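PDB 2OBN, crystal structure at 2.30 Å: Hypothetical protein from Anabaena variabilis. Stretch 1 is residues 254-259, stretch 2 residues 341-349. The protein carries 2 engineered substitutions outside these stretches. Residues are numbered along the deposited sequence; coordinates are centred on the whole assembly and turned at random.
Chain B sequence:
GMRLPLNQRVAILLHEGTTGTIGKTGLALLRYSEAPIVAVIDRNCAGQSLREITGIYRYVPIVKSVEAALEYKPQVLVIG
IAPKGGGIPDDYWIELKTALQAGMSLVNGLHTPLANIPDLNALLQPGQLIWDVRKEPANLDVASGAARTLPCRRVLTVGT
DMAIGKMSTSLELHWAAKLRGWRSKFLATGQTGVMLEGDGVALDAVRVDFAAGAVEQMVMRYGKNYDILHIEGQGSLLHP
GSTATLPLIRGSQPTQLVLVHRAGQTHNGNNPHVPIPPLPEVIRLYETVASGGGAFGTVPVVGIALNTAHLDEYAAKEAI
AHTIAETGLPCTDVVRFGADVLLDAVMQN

Stretch 1, residues 254-259: PTQLVL
Stretch 2 341-349: VLLDAVMQN

How do the two stretches lie against each other? Stretch 1 enters as loop at Pro254 and Thr255 and becomes an extended strand from Gln256 to Leu259, which continues later in the chain. Stretch 2 is the last part of a helix, 341-347, followed by Gln348 and the C-terminal Asn349. Strand and helix run nearly antiparallel, their N-to-C directions 154° apart and their axes 9.3 Å apart at closest approach. The register agrees with this direction: Gln256 CA lies 6.3 Å from Val346 CA, and Val258 CA lies 7.9 Å from Leu342 CA, so moving forward along the strand means moving back along the helix. About 258 Å² is buried between them, both sides summed.

What does the loop before the strand contribute? Pro254 (phi/psi -62/149, C-gamma endo pucker) does not touch stretch 2. Thr255 turns the chain with phi/psi -89/-32, its CA-to-CB bond sideways to the helix and chi1 at 53° (p). Its role is mainly indirect: Thr255 OG1 donates a hydrogen bond to Gln256 OE1 at 2.6 Å, tying down one end of the neighbouring amide. Thr255 O comes within 3.7 Å of Asn349 OD1.

How does Gln256 reach the end of stretch 2? At phi/psi -143/151 its CA-to-CB bond points toward the helix, and the rotamer m, p with chi3 at 26° carries the amide to Val346 and Asn349. Gln256 NE2 donates a hydrogen bond to Asn349 OD1 at 2.6 Å, with an N-H...acceptor angle of 159°. Asn349 receives it with chi1 168° (t) and chi2 -114°, its CA-to-CB bond directed toward stretch 1. Gln256 CD also packs 3.8 Å from Val346 O, and Gln256 OE1 lies 3.9 Å from Val346 CG1. Glutamine suits this buried place because its long side chain spans the gap while both amide ends find polar partners: OE1 accepts from Thr255 and NE2 gives to Asn349.

What packs farther along the strand? Leu257 (-118/146, rotamer m, t) points away, as the alternation of a strand requires, and Val258 (-123/121, chi1 172°, t) points toward the helix again. Its two methyls divide between successive turns: Val258 CG1 meets Leu342 CD1 at 4.1 Å and Val258 CG2 meets Val346 CG2 at 4.2 Å. Leu342 points toward the strand as m, t; Val346 leaves its backbone sideways with chi1 165° (t). All three are buried, and their apolar branches fill this space without asking for polar partners. Leu259 (-90/124, rotamer t, p) is out of reach.

How does the helix set these partners at the right spacing? Leu342 and Val346 are four residues apart and joined by the backbone hydrogen bond from Val346 N to Leu342 O, 3.0 Å. Met347 N to Leu343 O at 2.8 Å and Gln348 N to Asp344 O at 2.9 Å follow. Gln348 then leaves helical phi/psi at -110/26, and a weak hydrogen bond runs from Asn349 N to Val346 O, 3.4 Å.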

# COMPACT_ATOMS: atom_id res chain seq x y z
N PRO B 254 -12.94 8.67 6.46
CA PRO B 254 -14.14 8.22 7.16
C PRO B 254 -14.66 9.18 8.22
O PRO B 254 -13.87 9.89 8.86
CB PRO B 254 -13.70 6.89 7.81
CG PRO B 254 -12.19 6.94 7.86
CD PRO B 254 -11.76 7.82 6.73
N THR B 255 -15.98 9.18 8.41
CA THR B 255 -16.62 9.99 9.46
C THR B 255 -16.71 9.18 10.77
O THR B 255 -16.63 9.74 11.86
CB THR B 255 -18.00 10.51 9.01
OG1 THR B 255 -18.79 9.41 8.55
CG2 THR B 255 -17.83 11.50 7.88
N GLN B 256 -16.86 7.86 10.66
CA GLN B 256 -16.88 6.96 11.82
C GLN B 256 -16.18 5.64 11.48
O GLN B 256 -16.16 5.21 10.32
CB GLN B 256 -18.30 6.60 12.28
CG GLN B 256 -19.19 7.75 12.78
CD GLN B 256 -19.74 8.63 11.68
OE1 GLN B 256 -19.90 8.20 10.54
NE2 GLN B 256 -20.03 9.89 12.02
N LEU B 257 -15.61 5.01 12.51
CA LEU B 257 -14.97 3.71 12.38
C LEU B 257 -15.72 2.73 13.27
O LEU B 257 -16.24 3.12 14.31
CB LEU B 257 -13.51 3.77 12.85
CG LEU B 257 -12.57 4.72 12.09
CD1 LEU B 257 -11.21 4.81 12.77
CD2 LEU B 257 -12.42 4.32 10.62
N VAL B 258 -15.80 1.48 12.83
CA VAL B 258 -16.36 0.39 13.63
C VAL B 258 -15.25 -0.65 13.71
O VAL B 258 -14.73 -1.12 12.68
CB VAL B 258 -17.63 -0.21 12.99
CG1 VAL B 258 -18.09 -1.46 13.74
CG2 VAL B 258 -18.75 0.83 12.95
N LEU B 259 -14.83 -0.97 14.93
CA LEU B 259 -13.74 -1.91 15.14
C LEU B 259 -14.28 -3.34 15.27
O LEU B 259 -15.12 -3.60 16.11
CB LEU B 259 -12.94 -1.52 16.40
CG LEU B 259 -11.76 -2.42 16.82
CD1 LEU B 259 -10.74 -2.57 15.69
CD2 LEU B 259 -11.08 -1.88 18.07
N VAL B 341 -27.65 -1.67 17.22
CA VAL B 341 -26.84 -1.12 18.30
C VAL B 341 -25.64 -0.31 17.75
O VAL B 341 -25.34 0.75 18.26
CB VAL B 341 -26.37 -2.25 19.26
CG1 VAL B 341 -25.24 -1.82 20.17
CG2 VAL B 341 -27.57 -2.76 20.08
N LEU B 342 -25.00 -0.80 16.69
CA LEU B 342 -23.86 -0.09 16.10
C LEU B 342 -24.27 0.96 15.05
O LEU B 342 -23.57 1.95 14.86
CB LEU B 342 -22.83 -1.07 15.53
CG LEU B 342 -22.27 -2.07 16.54
CD1 LEU B 342 -21.25 -2.99 15.86
CD2 LEU B 342 -21.65 -1.40 17.77
N LEU B 343 -25.41 0.75 14.39
CA LEU B 343 -25.92 1.75 13.44
C LEU B 343 -26.29 3.00 14.21
O LEU B 343 -25.98 4.11 13.78
CB LEU B 343 -27.10 1.23 12.64
CG LEU B 343 -27.68 2.27 11.65
CD1 LEU B 343 -26.64 2.76 10.64
CD2 LEU B 343 -28.87 1.66 10.92
N ASP B 344 -26.96 2.83 15.35
CA ASP B 344 -27.29 3.96 16.22
C ASP B 344 -26.02 4.70 16.64
O ASP B 344 -26.00 5.93 16.64
CB ASP B 344 -28.04 3.49 17.47
CG ASP B 344 -29.44 2.97 17.17
OD1 ASP B 344 -29.95 3.26 16.07
OD2 ASP B 344 -30.06 2.29 18.03
N ALA B 345 -24.96 3.96 16.99
CA ALA B 345 -23.69 4.57 17.40
C ALA B 345 -23.08 5.40 16.27
O ALA B 345 -22.52 6.47 16.51
CB ALA B 345 -22.71 3.51 17.87
N VAL B 346 -23.18 4.89 15.05
CA VAL B 346 -22.74 5.62 13.86
C VAL B 346 -23.57 6.89 13.66
O VAL B 346 -23.03 7.99 13.43
CB VAL B 346 -22.89 4.76 12.57
CG1 VAL B 346 -22.78 5.63 11.30
CG2 VAL B 346 -21.89 3.62 12.54
N MSE B 347 -24.90 6.72 13.75
CA MSE B 347 -25.83 7.80 13.47
C MSE B 347 -25.93 8.91 14.50
O MSE B 347 -26.39 10.00 14.17
CB MSE B 347 -27.23 7.23 13.19
CG MSE B 347 -27.31 6.46 11.89
SE MSE B 347 -26.71 7.55 10.38
CE MSE B 347 -26.93 6.26 8.99
N GLN B 348 -25.51 8.66 15.73
CA GLN B 348 -25.57 9.74 16.71
C GLN B 348 -24.19 10.23 17.08
O GLN B 348 -23.95 10.74 18.17
CB GLN B 348 -26.43 9.36 17.91
CG GLN B 348 -25.97 8.22 18.76
CD GLN B 348 -27.16 7.58 19.44
OE1 GLN B 348 -27.33 6.36 19.38
NE2 GLN B 348 -28.04 8.40 20.01
N ASN B 349 -23.27 10.05 16.14
CA ASN B 349 -21.95 10.62 16.26
C ASN B 349 -22.11 12.01 15.66
O ASN B 349 -22.20 13.02 16.38
CB ASN B 349 -20.91 9.83 15.46
CG ASN B 349 -19.61 10.59 15.33
OD1 ASN B 349 -19.22 10.99 14.23
ND2 ASN B 349 -18.96 10.85 16.46
OXT ASN B 349 -22.18 12.12 14.43